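Local coordinates for protein exotoxin A (Pseudomonas aeruginosa, PDB 1IKP) that probably enters host cells by receptor-mediated uptake and transfers ADP-ribose from NAD to elongation factor 2, halting protein synthesis, at residues Val42-Met47 and Lys114-Glu119; Gly77-Asn82 and Thr273-Pro278; Pro110-Val115 and Ser188-Gly193; Gly171-Met176 and Leu199-Gly204. The protein carries 2 engineered substitutions. All blocks are in the same frame, centred on the assembly; numbering follows the deposited sequence.

Contact 1 of 4, residues Val42-Met47 and Lys114-Glu119; sequences VLHYSM and KVFIHE
The rings of His-44 and Phe-116 meet obliquely, so that neither presents a clean face or edge to the other. Their planes are 49° apart and their centroids 5.9 Å apart, and the touch narrows to His-44 NE2 and Phe-116 CZ at 4.0 Å. The two side chains cross at about a right angle, and Leu-199 and Leu-202 pack against the phenyl ring.

This meeting bridges next-but-one strands of a large sheet in the binding region, whose family belongs to the concanavalin-like clan. Strand 97-106 runs antiparallel between strands 40-49 and 112-120, which therefore run parallel to each other, and the CA atoms of His-44 and Lys-114 are still 9.5 Å apart. Across that gap the two rings meet where neither backbone touches the other. His-44 swings its ring away from its own backbone N (chi1 178°). Phe-116 tucks CG between backbone N and carbonyl carbon (chi1 59°), and in this way lays its ring across the sheet toward the imidazole.

Asn-100, on the intervening strand, serves both sides: its OD1 takes the hydrogen bond from His-44 NE2, and its ND2 gives one to Phe-116 O. With no hydrogen bond between the two rings, the contact is mainly van der Waals, suited to a buried phenyl, while the imidazole nitrogen beside it has its polar need met by an amide that probably also fixes the ring's rotation.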
loop_
_atom_site.group_PDB
_atom_site.type_symbol
_atom_site.label_atom_id
_atom_site.label_comp_id
_atom_site.label_asym_id
_atom_site.label_seq_id
_atom_site.Cartn_x
_atom_site.Cartn_y
_atom_site.Cartn_z
ATOM N N VAL A 42 -9.395 -7.667 17.267
ATOM C CA VAL A 42 -7.949 -7.515 17.375
ATOM C C VAL A 42 -7.542 -7.439 18.847
ATOM O O VAL A 42 -8.086 -6.631 19.617
ATOM C CB VAL A 42 -7.462 -6.233 16.695
ATOM C CG1 VAL A 42 -5.945 -6.069 16.909
ATOM C CG2 VAL A 42 -7.770 -6.260 15.200
ATOM N N LEU A 43 -6.614 -8.302 19.242
ATOM C CA LEU A 43 -6.052 -8.294 20.581
ATOM C C LEU A 43 -4.824 -7.397 20.490
ATOM O O LEU A 43 -3.970 -7.609 19.623
ATOM C CB LEU A 43 -5.601 -9.695 21.002
ATOM C CG LEU A 43 -6.738 -10.650 21.334
ATOM C CD1 LEU A 43 -6.239 -12.081 21.343
ATOM C CD2 LEU A 43 -7.316 -10.261 22.709
ATOM N N HIS A 44 -4.752 -6.383 21.351
ATOM C CA HIS A 44 -3.612 -5.480 21.370
ATOM C C HIS A 44 -2.839 -5.715 22.666
ATOM O O HIS A 44 -3.336 -5.417 23.771
ATOM C CB HIS A 44 -4.104 -4.028 21.295
ATOM C CG HIS A 44 -3.016 -3.002 21.350
ATOM N ND1 HIS A 44 -3.268 -1.647 21.317
ATOM C CD2 HIS A 44 -1.668 -3.132 21.387
ATOM C CE1 HIS A 44 -2.127 -0.984 21.329
ATOM N NE2 HIS A 44 -1.140 -1.866 21.366
ATOM N N TYR A 45 -1.654 -6.295 22.517
ATOM C CA TYR A 45 -0.743 -6.588 23.632
ATOM C C TYR A 45 0.270 -5.456 23.728
ATOM O O TYR A 45 0.842 -5.058 22.724
ATOM C CB TYR A 45 0.029 -7.887 23.381
ATOM C CG TYR A 45 -0.804 -9.143 23.414
ATOM C CD1 TYR A 45 -0.875 -9.927 24.569
ATOM C CD2 TYR A 45 -1.525 -9.554 22.290
ATOM C CE1 TYR A 45 -1.636 -11.090 24.612
ATOM C CE2 TYR A 45 -2.296 -10.720 22.323
ATOM C CZ TYR A 45 -2.348 -11.482 23.477
ATOM O OH TYR A 45 -3.110 -12.640 23.534
ATOM N N SER A 46 0.514 -4.927 24.928
ATOM C CA SER A 46 1.494 -3.853 25.044
ATOM C C SER A 46 2.090 -3.767 26.447
ATOM O O SER A 46 1.573 -4.359 27.393
ATOM C CB SER A 46 0.860 -2.509 24.682
ATOM O OG SER A 46 -0.102 -2.110 25.653
ATOM N N MET A 47 3.207 -3.057 26.546
ATOM C CA MET A 47 3.873 -2.826 27.836
ATOM C C MET A 47 4.926 -1.772 27.595
ATOM O O MET A 47 5.444 -1.633 26.487
ATOM C CB MET A 47 4.542 -4.100 28.372
ATOM C CG MET A 47 5.659 -4.658 27.504
ATOM S SD MET A 47 6.320 -6.217 28.114
ATOM C CE MET A 47 5.132 -7.383 27.431
ATOM N N LYS A 114 0.968 -8.061 13.850
ATOM C CA LYS A 114 1.644 -6.785 13.588
ATOM C C LYS A 114 2.438 -6.492 14.849
ATOM O O LYS A 114 2.017 -6.852 15.950
ATOM C CB LYS A 114 0.672 -5.613 13.401
ATOM C CG LYS A 114 -0.328 -5.787 12.282
ATOM C CD LYS A 114 0.340 -6.107 10.956
ATOM C CE LYS A 114 -0.695 -6.124 9.820
ATOM N NZ LYS A 114 -0.229 -7.049 8.784
ATOM N N VAL A 115 3.589 -5.858 14.672
ATOM C CA VAL A 115 4.433 -5.464 15.798
ATOM C C VAL A 115 4.870 -4.021 15.560
ATOM O O VAL A 115 5.222 -3.646 14.436
ATOM C CB VAL A 115 5.697 -6.367 15.897
ATOM C CG1 VAL A 115 6.566 -5.937 17.105
ATOM C CG2 VAL A 115 5.280 -7.815 16.052
ATOM N N PHE A 116 4.832 -3.200 16.607
ATOM C CA PHE A 116 5.323 -1.838 16.468
ATOM C C PHE A 116 5.836 -1.296 17.800
ATOM O O PHE A 116 5.479 -1.801 18.882
ATOM C CB PHE A 116 4.292 -0.889 15.844
ATOM C CG PHE A 116 3.019 -0.786 16.591
ATOM C CD1 PHE A 116 1.946 -1.614 16.289
ATOM C CD2 PHE A 116 2.875 0.160 17.596
ATOM C CE1 PHE A 116 0.740 -1.493 16.978
ATOM C CE2 PHE A 116 1.663 0.271 18.282
ATOM C CZ PHE A 116 0.608 -0.549 17.975
ATOM N N ILE A 117 6.699 -0.300 17.683
ATOM C CA ILE A 117 7.380 0.302 18.830
ATOM C C ILE A 117 7.097 1.788 18.932
ATOM O O ILE A 117 7.116 2.504 17.932
ATOM C CB ILE A 117 8.921 0.119 18.660
ATOM C CG1 ILE A 117 9.298 -1.355 18.533
ATOM C CG2 ILE A 117 9.676 0.780 19.808
ATOM C CD1 ILE A 117 8.911 -2.199 19.693
ATOM N N HIS A 118 6.846 2.254 20.149
ATOM C CA HIS A 118 6.655 3.686 20.370
ATOM C C HIS A 118 7.765 4.155 21.292
ATOM O O HIS A 118 7.993 3.561 22.345
ATOM C CB HIS A 118 5.300 3.986 21.024
ATOM C CG HIS A 118 4.140 3.844 20.091
ATOM N ND1 HIS A 118 2.850 3.628 20.530
ATOM C CD2 HIS A 118 4.078 3.879 18.741
ATOM C CE1 HIS A 118 2.046 3.534 19.486
ATOM N NE2 HIS A 118 2.764 3.682 18.389
ATOM N N GLU A 119 8.507 5.172 20.884
ATOM C CA GLU A 119 9.534 5.693 21.782
ATOM C C GLU A 119 8.860 6.786 22.614
ATOM O O GLU A 119 8.055 7.552 22.104
ATOM C CB GLU A 119 10.693 6.213 20.967
ATOM C CG GLU A 119 11.267 5.094 20.104
ATOM C CD GLU A 119 12.646 5.396 19.591
ATOM O OE1 GLU A 119 12.810 5.555 18.365
ATOM O OE2 GLU A 119 13.561 5.483 20.431
#

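Contact 2 of 4, residues Gly77-Asn82 and Thr273-Pro278; sequences GGVEPN and TRHRQP
Glu-80 and His-275 form a His-carboxylate hydrogen bond at the surface, where the turn of a beta hairpin (strands 72-77 and 85-90) in the binding region meets a loop between helices 255-265 and 282-300 in the targeting region. Imidazole and carboxylate cross at a slant, their planes 65° apart. His-275 ND1 donates to Glu-80 OE2 on its syn side across 2.5 Å, a notably short separation whose exact value deserves caution, and the bond is bent.

Val-79 comes in differently, at about a right angle and over one face of the same ring. Its CG1 stands 3.7 Å from the centroid of the His-275 ring and 16° off the normal, a CH-pi contact, and is 3.6 Å from His-275 ND1. The imidazole thus has a methyl over one face and an acid at its edge. Histidine suits the place because it offers both a flat pi face for a methyl and an N-H at the edge. Extended from its backbone (chi1 179°), its ring reaches across to the hairpin, while Glu-80 bends at chi2 to bring its carboxylate round.

A second link reinforces the junction: Glu-136 pairs through its backbone with Val-79 and accepts His-275 N at OE2. Val-79 and His-275 also touch a crystal neighbour, which may influence their placing. Within the 273-278 loop, Arg-274 NE bonds to Arg-276 O at 3.1 Å, nearly in line with the carbonyl bond.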
loop_
_atom_site.group_PDB
_atom_site.type_symbol
_atom_site.label_atom_id
_atom_site.label_comp_id
_atom_site.label_asym_id
_atom_site.label_seq_id
_atom_site.Cartn_x
_atom_site.Cartn_y
_atom_site.Cartn_z
ATOM N N GLY A 77 10.828 -13.640 13.809
ATOM C CA GLY A 77 9.883 -14.645 14.228
ATOM C C GLY A 77 9.161 -15.263 13.056
ATOM O O GLY A 77 9.583 -15.135 11.897
ATOM N N GLY A 78 8.066 -15.923 13.389
ATOM C CA GLY A 78 7.288 -16.586 12.358
ATOM C C GLY A 78 7.182 -18.071 12.614
ATOM O O GLY A 78 7.800 -18.623 13.521
ATOM N N VAL A 79 6.364 -18.724 11.805
ATOM C CA VAL A 79 6.148 -20.159 11.916
ATOM C C VAL A 79 7.034 -20.994 10.993
ATOM O O VAL A 79 7.349 -22.140 11.311
ATOM C CB VAL A 79 4.667 -20.471 11.647
ATOM C CG1 VAL A 79 4.337 -20.233 10.172
ATOM C CG2 VAL A 79 4.344 -21.917 12.056
ATOM N N GLU A 80 7.451 -20.428 9.871
ATOM C CA GLU A 80 8.259 -21.147 8.891
ATOM C C GLU A 80 9.674 -21.335 9.410
ATOM O O GLU A 80 10.332 -20.381 9.804
ATOM C CB GLU A 80 8.269 -20.386 7.561
ATOM C CG GLU A 80 7.996 -21.261 6.352
ATOM C CD GLU A 80 6.521 -21.569 6.204
ATOM O OE1 GLU A 80 6.178 -22.531 5.485
ATOM O OE2 GLU A 80 5.700 -20.837 6.801
ATOM N N PRO A 81 10.175 -22.569 9.392
ATOM C CA PRO A 81 11.519 -22.901 9.882
ATOM C C PRO A 81 12.833 -22.481 9.188
ATOM O O PRO A 81 13.829 -22.186 9.843
ATOM C CB PRO A 81 11.436 -24.422 10.062
ATOM C CG PRO A 81 10.543 -24.837 8.930
ATOM C CD PRO A 81 9.431 -23.781 8.980
ATOM N N ASN A 82 12.846 -22.379 7.882
ATOM C CA ASN A 82 14.111 -21.999 7.214
ATOM C C ASN A 82 14.372 -20.490 7.062
ATOM O O ASN A 82 15.531 -20.083 7.103
ATOM C CB ASN A 82 14.171 -22.678 5.836
ATOM C CG ASN A 82 14.213 -24.171 5.967
ATOM O OD1 ASN A 82 15.171 -24.727 6.509
ATOM N ND2 ASN A 82 13.178 -24.830 5.468
ATOM N N THR A 273 2.323 -13.532 1.372
ATOM C CA THR A 273 3.311 -14.003 2.337
ATOM C C THR A 273 2.659 -15.015 3.272
ATOM O O THR A 273 3.289 -15.477 4.238
ATOM C CB THR A 273 3.909 -12.834 3.173
ATOM O OG1 THR A 273 2.864 -11.965 3.611
ATOM C CG2 THR A 273 4.925 -12.055 2.359
ATOM N N ARG A 274 1.407 -15.375 3.000
ATOM C CA ARG A 274 0.703 -16.337 3.840
ATOM C C ARG A 274 1.383 -17.704 3.942
ATOM O O ARG A 274 1.972 -18.208 2.974
ATOM C CB ARG A 274 -0.728 -16.572 3.352
ATOM C CG ARG A 274 -1.687 -15.475 3.734
ATOM C CD ARG A 274 -3.036 -15.696 3.109
ATOM N NE ARG A 274 -3.670 -16.919 3.586
ATOM C CZ ARG A 274 -4.368 -17.024 4.711
ATOM N NH1 ARG A 274 -4.543 -15.979 5.514
ATOM N NH2 ARG A 274 -4.924 -18.190 5.029
ATOM N N HIS A 275 1.272 -18.303 5.125
ATOM C CA HIS A 275 1.826 -19.633 5.389
ATOM C C HIS A 275 1.128 -20.645 4.477
ATOM O O HIS A 275 1.753 -21.576 3.961
ATOM C CB HIS A 275 1.588 -19.979 6.862
ATOM C CG HIS A 275 2.092 -21.330 7.273
ATOM N ND1 HIS A 275 3.383 -21.748 7.049
ATOM C CD2 HIS A 275 1.489 -22.319 7.971
ATOM C CE1 HIS A 275 3.559 -22.940 7.597
ATOM N NE2 HIS A 275 2.424 -23.306 8.163
ATOM N N ARG A 276 -0.170 -20.463 4.282
ATOM C CA ARG A 276 -0.924 -21.361 3.415
ATOM C C ARG A 276 -1.707 -20.537 2.411
ATOM O O ARG A 276 -2.394 -19.591 2.788
ATOM C CB ARG A 276 -1.848 -22.237 4.256
ATOM C CG ARG A 276 -1.064 -22.996 5.304
ATOM C CD ARG A 276 -1.737 -24.261 5.780
ATOM N NE ARG A 276 -0.806 -25.014 6.613
ATOM C CZ ARG A 276 -1.097 -26.142 7.248
ATOM N NH1 ARG A 276 -2.312 -26.667 7.155
ATOM N NH2 ARG A 276 -0.166 -26.744 7.976
ATOM N N GLN A 277 -1.557 -20.883 1.133
ATOM C CA GLN A 277 -2.228 -20.179 0.041
ATOM C C GLN A 277 -3.727 -20.419 0.011
ATOM O O GLN A 277 -4.177 -21.564 0.001
ATOM C CB GLN A 277 -1.671 -20.619 -1.316
ATOM C CG GLN A 277 -0.281 -20.133 -1.659
ATOM C CD GLN A 277 0.106 -20.498 -3.084
ATOM O OE1 GLN A 277 -0.569 -20.114 -4.041
ATOM N NE2 GLN A 277 1.194 -21.246 -3.231
ATOM N N PRO A 278 -4.524 -19.340 -0.010
ATOM C CA PRO A 278 -5.982 -19.503 -0.054
ATOM C C PRO A 278 -6.329 -20.114 -1.415
ATOM O O PRO A 278 -5.626 -19.871 -2.395
ATOM C CB PRO A 278 -6.495 -18.068 0.072
ATOM C CG PRO A 278 -5.391 -17.365 0.819
ATOM C CD PRO A 278 -4.156 -17.926 0.168
#

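Contact 3 of 4, residues Pro110-Val115 and Ser188-Gly193; sequences PSNIKV and SEWASG
Pro-110 and Trp-190 bring the two backbones nearest, their CA atoms 8.3 Å apart, where the start of strand 112-120 faces a short, weakly bonded helix at about 188-191. The indole of Trp-190 reaches into that gap and is held between two aliphatic groups. Pro-110 CG lies over one face, 3.8 Å from the centroid of the five-membered ring of Trp-190. Lys-114 CE covers the opposite face at 3.7 Å from the same Trp-190 centroid; a bend at chi2 (-54°) curls the lysine chain over the ring. Both are CH-pi contacts.

At the edge, Trp-190 NE1 donates to Asn-112 OD1 (3.1 Å, N-H...O angle 145°). Lys-114 NZ gives a second bond to Asn-112 OD1 (2.9 Å), the two donors arriving from opposite faces of the amide plane. Lys-114 NZ also bonds to Thr-134 and forms a salt bridge with Glu-270, whose other oxygen accepts Asn-112 ND2.

Trp-190 O and Asn-112 O are buried here with no partner in the model. The ammonium, by pulling on OD1, would probably polarise the amide that receives the indole N-H, and the Glu-270 carboxylate probably offsets its charge.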
loop_
_atom_site.group_PDB
_atom_site.type_symbol
_atom_site.label_atom_id
_atom_site.label_comp_id
_atom_site.label_asym_id
_atom_site.label_seq_id
_atom_site.Cartn_x
_atom_site.Cartn_y
_atom_site.Cartn_z
ATOM N N PRO A 110 -6.550 -12.615 9.121
ATOM C CA PRO A 110 -5.265 -12.601 8.429
ATOM C C PRO A 110 -4.440 -13.608 9.255
ATOM O O PRO A 110 -4.719 -13.815 10.435
ATOM C CB PRO A 110 -4.774 -11.175 8.655
ATOM C CG PRO A 110 -6.047 -10.384 8.711
ATOM C CD PRO A 110 -6.949 -11.250 9.529
ATOM N N SER A 111 -3.429 -14.215 8.650
ATOM C CA SER A 111 -2.613 -15.196 9.367
ATOM C C SER A 111 -1.279 -14.650 9.873
ATOM O O SER A 111 -0.303 -15.382 9.992
ATOM C CB SER A 111 -2.378 -16.422 8.470
ATOM O OG SER A 111 -1.841 -16.095 7.201
ATOM N N ASN A 112 -1.253 -13.364 10.204
ATOM C CA ASN A 112 -0.042 -12.729 10.682
ATOM C C ASN A 112 -0.335 -11.843 11.876
ATOM O O ASN A 112 -1.500 -11.580 12.209
ATOM C CB ASN A 112 0.588 -11.878 9.561
ATOM C CG ASN A 112 -0.347 -10.797 9.030
ATOM O OD1 ASN A 112 -0.609 -9.781 9.689
ATOM N ND2 ASN A 112 -0.861 -11.013 7.816
ATOM N N ILE A 113 0.739 -11.429 12.539
ATOM C CA ILE A 113 0.615 -10.452 13.623
ATOM C C ILE A 113 1.303 -9.164 13.165
ATOM O O ILE A 113 2.098 -9.158 12.206
ATOM C CB ILE A 113 1.301 -10.880 14.955
ATOM C CG1 ILE A 113 2.815 -10.985 14.795
ATOM C CG2 ILE A 113 0.640 -12.095 15.498
ATOM C CD1 ILE A 113 3.524 -11.139 16.148
ATOM N N LYS A 114 0.968 -8.061 13.850
ATOM C CA LYS A 114 1.644 -6.785 13.588
ATOM C C LYS A 114 2.438 -6.492 14.849
ATOM O O LYS A 114 2.017 -6.852 15.950
ATOM C CB LYS A 114 0.672 -5.613 13.401
ATOM C CG LYS A 114 -0.328 -5.787 12.282
ATOM C CD LYS A 114 0.340 -6.107 10.956
ATOM C CE LYS A 114 -0.695 -6.124 9.820
ATOM N NZ LYS A 114 -0.229 -7.049 8.784
ATOM N N VAL A 115 3.589 -5.858 14.672
ATOM C CA VAL A 115 4.433 -5.464 15.798
ATOM C C VAL A 115 4.870 -4.021 15.560
ATOM O O VAL A 115 5.222 -3.646 14.436
ATOM C CB VAL A 115 5.697 -6.367 15.897
ATOM C CG1 VAL A 115 6.566 -5.937 17.105
ATOM C CG2 VAL A 115 5.280 -7.815 16.052
ATOM N N SER A 188 -9.644 -4.855 5.617
ATOM C CA SER A 188 -8.829 -3.913 4.861
ATOM C C SER A 188 -7.982 -2.973 5.722
ATOM O O SER A 188 -6.841 -2.676 5.375
ATOM C CB SER A 188 -9.705 -3.092 3.904
ATOM O OG SER A 188 -10.741 -2.439 4.608
ATOM N N GLU A 189 -8.519 -2.508 6.846
ATOM C CA GLU A 189 -7.769 -1.597 7.695
ATOM C C GLU A 189 -6.501 -2.246 8.258
ATOM O O GLU A 189 -5.473 -1.590 8.397
ATOM C CB GLU A 189 -8.659 -1.106 8.851
ATOM C CG GLU A 189 -9.896 -0.297 8.412
ATOM C CD GLU A 189 -11.127 -1.156 8.122
ATOM O OE1 GLU A 189 -11.033 -2.405 8.084
ATOM O OE2 GLU A 189 -12.217 -0.566 7.928
ATOM N N TRP A 190 -6.598 -3.534 8.562
ATOM C CA TRP A 190 -5.495 -4.315 9.125
ATOM C C TRP A 190 -4.222 -4.212 8.282
ATOM O O TRP A 190 -3.121 -4.140 8.810
ATOM C CB TRP A 190 -5.945 -5.778 9.260
ATOM C CG TRP A 190 -4.897 -6.742 9.729
ATOM C CD1 TRP A 190 -4.103 -7.560 8.954
ATOM C CD2 TRP A 190 -4.533 -7.012 11.090
ATOM N NE1 TRP A 190 -3.282 -8.310 9.750
ATOM C CE2 TRP A 190 -3.520 -7.997 11.065
ATOM C CE3 TRP A 190 -4.965 -6.514 12.336
ATOM C CZ2 TRP A 190 -2.931 -8.488 12.227
ATOM C CZ3 TRP A 190 -4.376 -7.008 13.494
ATOM C CH2 TRP A 190 -3.366 -7.986 13.429
ATOM N N ALA A 191 -4.382 -4.155 6.971
ATOM C CA ALA A 191 -3.233 -4.103 6.078
ATOM C C ALA A 191 -2.780 -2.686 5.709
ATOM O O ALA A 191 -1.753 -2.500 5.050
ATOM C CB ALA A 191 -3.549 -4.909 4.812
ATOM N N SER A 192 -3.521 -1.676 6.150
ATOM C CA SER A 192 -3.175 -0.303 5.803
ATOM C C SER A 192 -2.882 0.545 7.015
ATOM O O SER A 192 -2.827 0.048 8.133
ATOM C CB SER A 192 -4.322 0.364 5.032
ATOM O OG SER A 192 -5.411 0.611 5.916
ATOM N N GLY A 193 -2.690 1.837 6.788
ATOM C CA GLY A 193 -2.410 2.730 7.895
ATOM C C GLY A 193 -3.604 2.830 8.830
ATOM O O GLY A 193 -3.449 3.214 9.997
#

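Contact 4 of 4, residues Gly171-Met176 and Leu199-Gly204; sequences GVSVVM and LDQLDG. Engineered in segment 199-204: Gln-201 (natural residue Pro).
A loop with a 3-10 turn at 200-201 packs on strand 164-176 of the large sheet in the concanavalin-like binding region, bringing the engineered Gln-201 against Ser-173. Here residues 171-176 lie between strands 40-49 and 224-228. Ser-173 OG approaches Gln-201 NE2 to 2.9 Å, but the angle is too poor for a hydrogen bond, so this is a close polar encounter. The serine CB follows, 3.8 Å from Gln-201 NE2.

Ser-173 sets OG between its backbone N and carbonyl carbon (chi1 63°), and Gln-201 stretches out beyond CG (chi2 164°) to carry its amide to the sheet. The amide's own bonds are weak ones, from NE2 to Tyr-225 OH and between OE1 and Ser-46 OG; His-44 also packs against this side chain. Serine puts a short hydroxyl on the strand, facing the loop. Alongside, Val-175 CG2 comes no nearer than 4.5 Å to Asp-200 OD1.

The loop holds its own turn and then leads into helix 205-210, with Gly-204 at the N-cap, where a positive phi (94°) favours glycine. Leu-202 N bonds back to Leu-199 O at 2.9 Å.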
loop_
_atom_site.group_PDB
_atom_site.type_symbol
_atom_site.label_atom_id
_atom_site.label_comp_id
_atom_site.label_asym_id
_atom_site.label_seq_id
_atom_site.Cartn_x
_atom_site.Cartn_y
_atom_site.Cartn_z
ATOM N N GLY A 171 -0.308 -5.021 29.630
ATOM C CA GLY A 171 -1.711 -5.366 29.539
ATOM C C GLY A 171 -2.112 -5.821 28.149
ATOM O O GLY A 171 -1.307 -5.808 27.203
ATOM N N VAL A 172 -3.369 -6.226 28.036
ATOM C CA VAL A 172 -3.916 -6.687 26.770
ATOM C C VAL A 172 -5.374 -6.267 26.684
ATOM O O VAL A 172 -6.135 -6.369 27.664
ATOM C CB VAL A 172 -3.762 -8.235 26.608
ATOM C CG1 VAL A 172 -4.444 -8.986 27.752
ATOM C CG2 VAL A 172 -4.314 -8.661 25.256
ATOM N N SER A 173 -5.754 -5.771 25.516
ATOM C CA SER A 173 -7.112 -5.326 25.264
ATOM C C SER A 173 -7.613 -6.009 24.020
ATOM O O SER A 173 -6.838 -6.592 23.263
ATOM C CB SER A 173 -7.146 -3.810 25.057
ATOM O OG SER A 173 -6.393 -3.406 23.919
ATOM N N VAL A 174 -8.921 -5.980 23.827
ATOM C CA VAL A 174 -9.505 -6.552 22.632
ATOM C C VAL A 174 -10.510 -5.574 22.089
ATOM O O VAL A 174 -11.217 -4.896 22.841
ATOM C CB VAL A 174 -10.222 -7.884 22.895
ATOM C CG1 VAL A 174 -11.409 -7.675 23.843
ATOM C CG2 VAL A 174 -10.696 -8.501 21.564
ATOM N N VAL A 175 -10.543 -5.455 20.770
ATOM C CA VAL A 175 -11.509 -4.606 20.101
ATOM C C VAL A 175 -12.288 -5.517 19.166
ATOM O O VAL A 175 -11.712 -6.265 18.368
ATOM C CB VAL A 175 -10.859 -3.440 19.329
ATOM C CG1 VAL A 175 -9.865 -3.954 18.316
ATOM C CG2 VAL A 175 -11.926 -2.632 18.627
ATOM N N MET A 176 -13.608 -5.500 19.313
ATOM C CA MET A 176 -14.471 -6.343 18.512
ATOM C C MET A 176 -15.244 -5.476 17.536
ATOM O O MET A 176 -15.773 -4.420 17.895
ATOM C CB MET A 176 -15.459 -7.101 19.406
ATOM C CG MET A 176 -14.850 -8.095 20.359
ATOM S SD MET A 176 -13.951 -9.428 19.530
ATOM C CE MET A 176 -15.306 -10.161 18.559
ATOM N N LEU A 199 -7.310 0.904 17.088
ATOM C CA LEU A 199 -6.702 0.866 18.414
ATOM C C LEU A 199 -7.013 2.095 19.254
ATOM O O LEU A 199 -6.492 3.175 19.011
ATOM C CB LEU A 199 -5.184 0.696 18.248
ATOM C CG LEU A 199 -4.758 -0.413 17.252
ATOM C CD1 LEU A 199 -3.249 -0.381 17.080
ATOM C CD2 LEU A 199 -5.234 -1.764 17.751
ATOM N N ASP A 200 -7.860 1.906 20.257
ATOM C CA ASP A 200 -8.253 3.005 21.126
ATOM C C ASP A 200 -7.052 3.650 21.800
ATOM O O ASP A 200 -7.027 4.859 22.022
ATOM C CB ASP A 200 -9.243 2.504 22.179
ATOM C CG ASP A 200 -10.544 2.019 21.567
ATOM O OD1 ASP A 200 -10.502 1.099 20.719
ATOM O OD2 ASP A 200 -11.608 2.560 21.931
ATOM N N GLN A 201 -6.048 2.841 22.114
ATOM C CA GLN A 201 -4.854 3.346 22.770
ATOM C C GLN A 201 -4.111 4.365 21.917
ATOM O O GLN A 201 -3.267 5.106 22.422
ATOM C CB GLN A 201 -3.931 2.177 23.132
ATOM C CG GLN A 201 -4.499 1.278 24.224
ATOM C CD GLN A 201 -3.800 -0.064 24.308
ATOM O OE1 GLN A 201 -2.572 -0.136 24.363
ATOM N NE2 GLN A 201 -4.584 -1.140 24.327
ATOM N N LEU A 202 -4.446 4.425 20.630
ATOM C CA LEU A 202 -3.796 5.355 19.716
ATOM C C LEU A 202 -4.755 6.323 19.014
ATOM O O LEU A 202 -4.476 6.797 17.903
ATOM C CB LEU A 202 -3.002 4.573 18.668
ATOM C CG LEU A 202 -1.828 3.764 19.222
ATOM C CD1 LEU A 202 -1.043 3.163 18.074
ATOM C CD2 LEU A 202 -0.930 4.666 20.061
ATOM N N ASP A 203 -5.868 6.641 19.662
ATOM C CA ASP A 203 -6.832 7.562 19.058
ATOM C C ASP A 203 -6.190 8.898 18.713
ATOM O O ASP A 203 -5.448 9.457 19.517
ATOM C CB ASP A 203 -8.018 7.802 19.995
ATOM C CG ASP A 203 -8.896 6.583 20.142
ATOM O OD1 ASP A 203 -9.210 5.949 19.111
ATOM O OD2 ASP A 203 -9.281 6.263 21.286
ATOM N N GLY A 204 -6.470 9.393 17.508
ATOM C CA GLY A 204 -5.924 10.668 17.071
ATOM C C GLY A 204 -4.629 10.614 16.281
ATOM O O GLY A 204 -4.268 11.573 15.591
#

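Overall arrangement
Contacts 1, 3 and 4 are buried and hold parts of one large sheet, whereas contact 2 is a surface junction between the binding and targeting regions. Strand 112-120 serves contacts 1 and 3, which share Lys-114 and Val-115; Val-42 CG2 also packs on Trp-190. Contacts 1 and 4 join directly through backbone pairing of strands 40-49 and 164-176, with His-44 touching Gln-201. Chemistry follows place: aromatic dispersion across the sheet in contact 1, an aliphatic sandwich with a shared acceptor in contact 3, a close but unbonded polar pair in contact 4, and a carboxylate-imidazole bond in contact 2, whose Arg-274 packs against Ser-111 of contact 3.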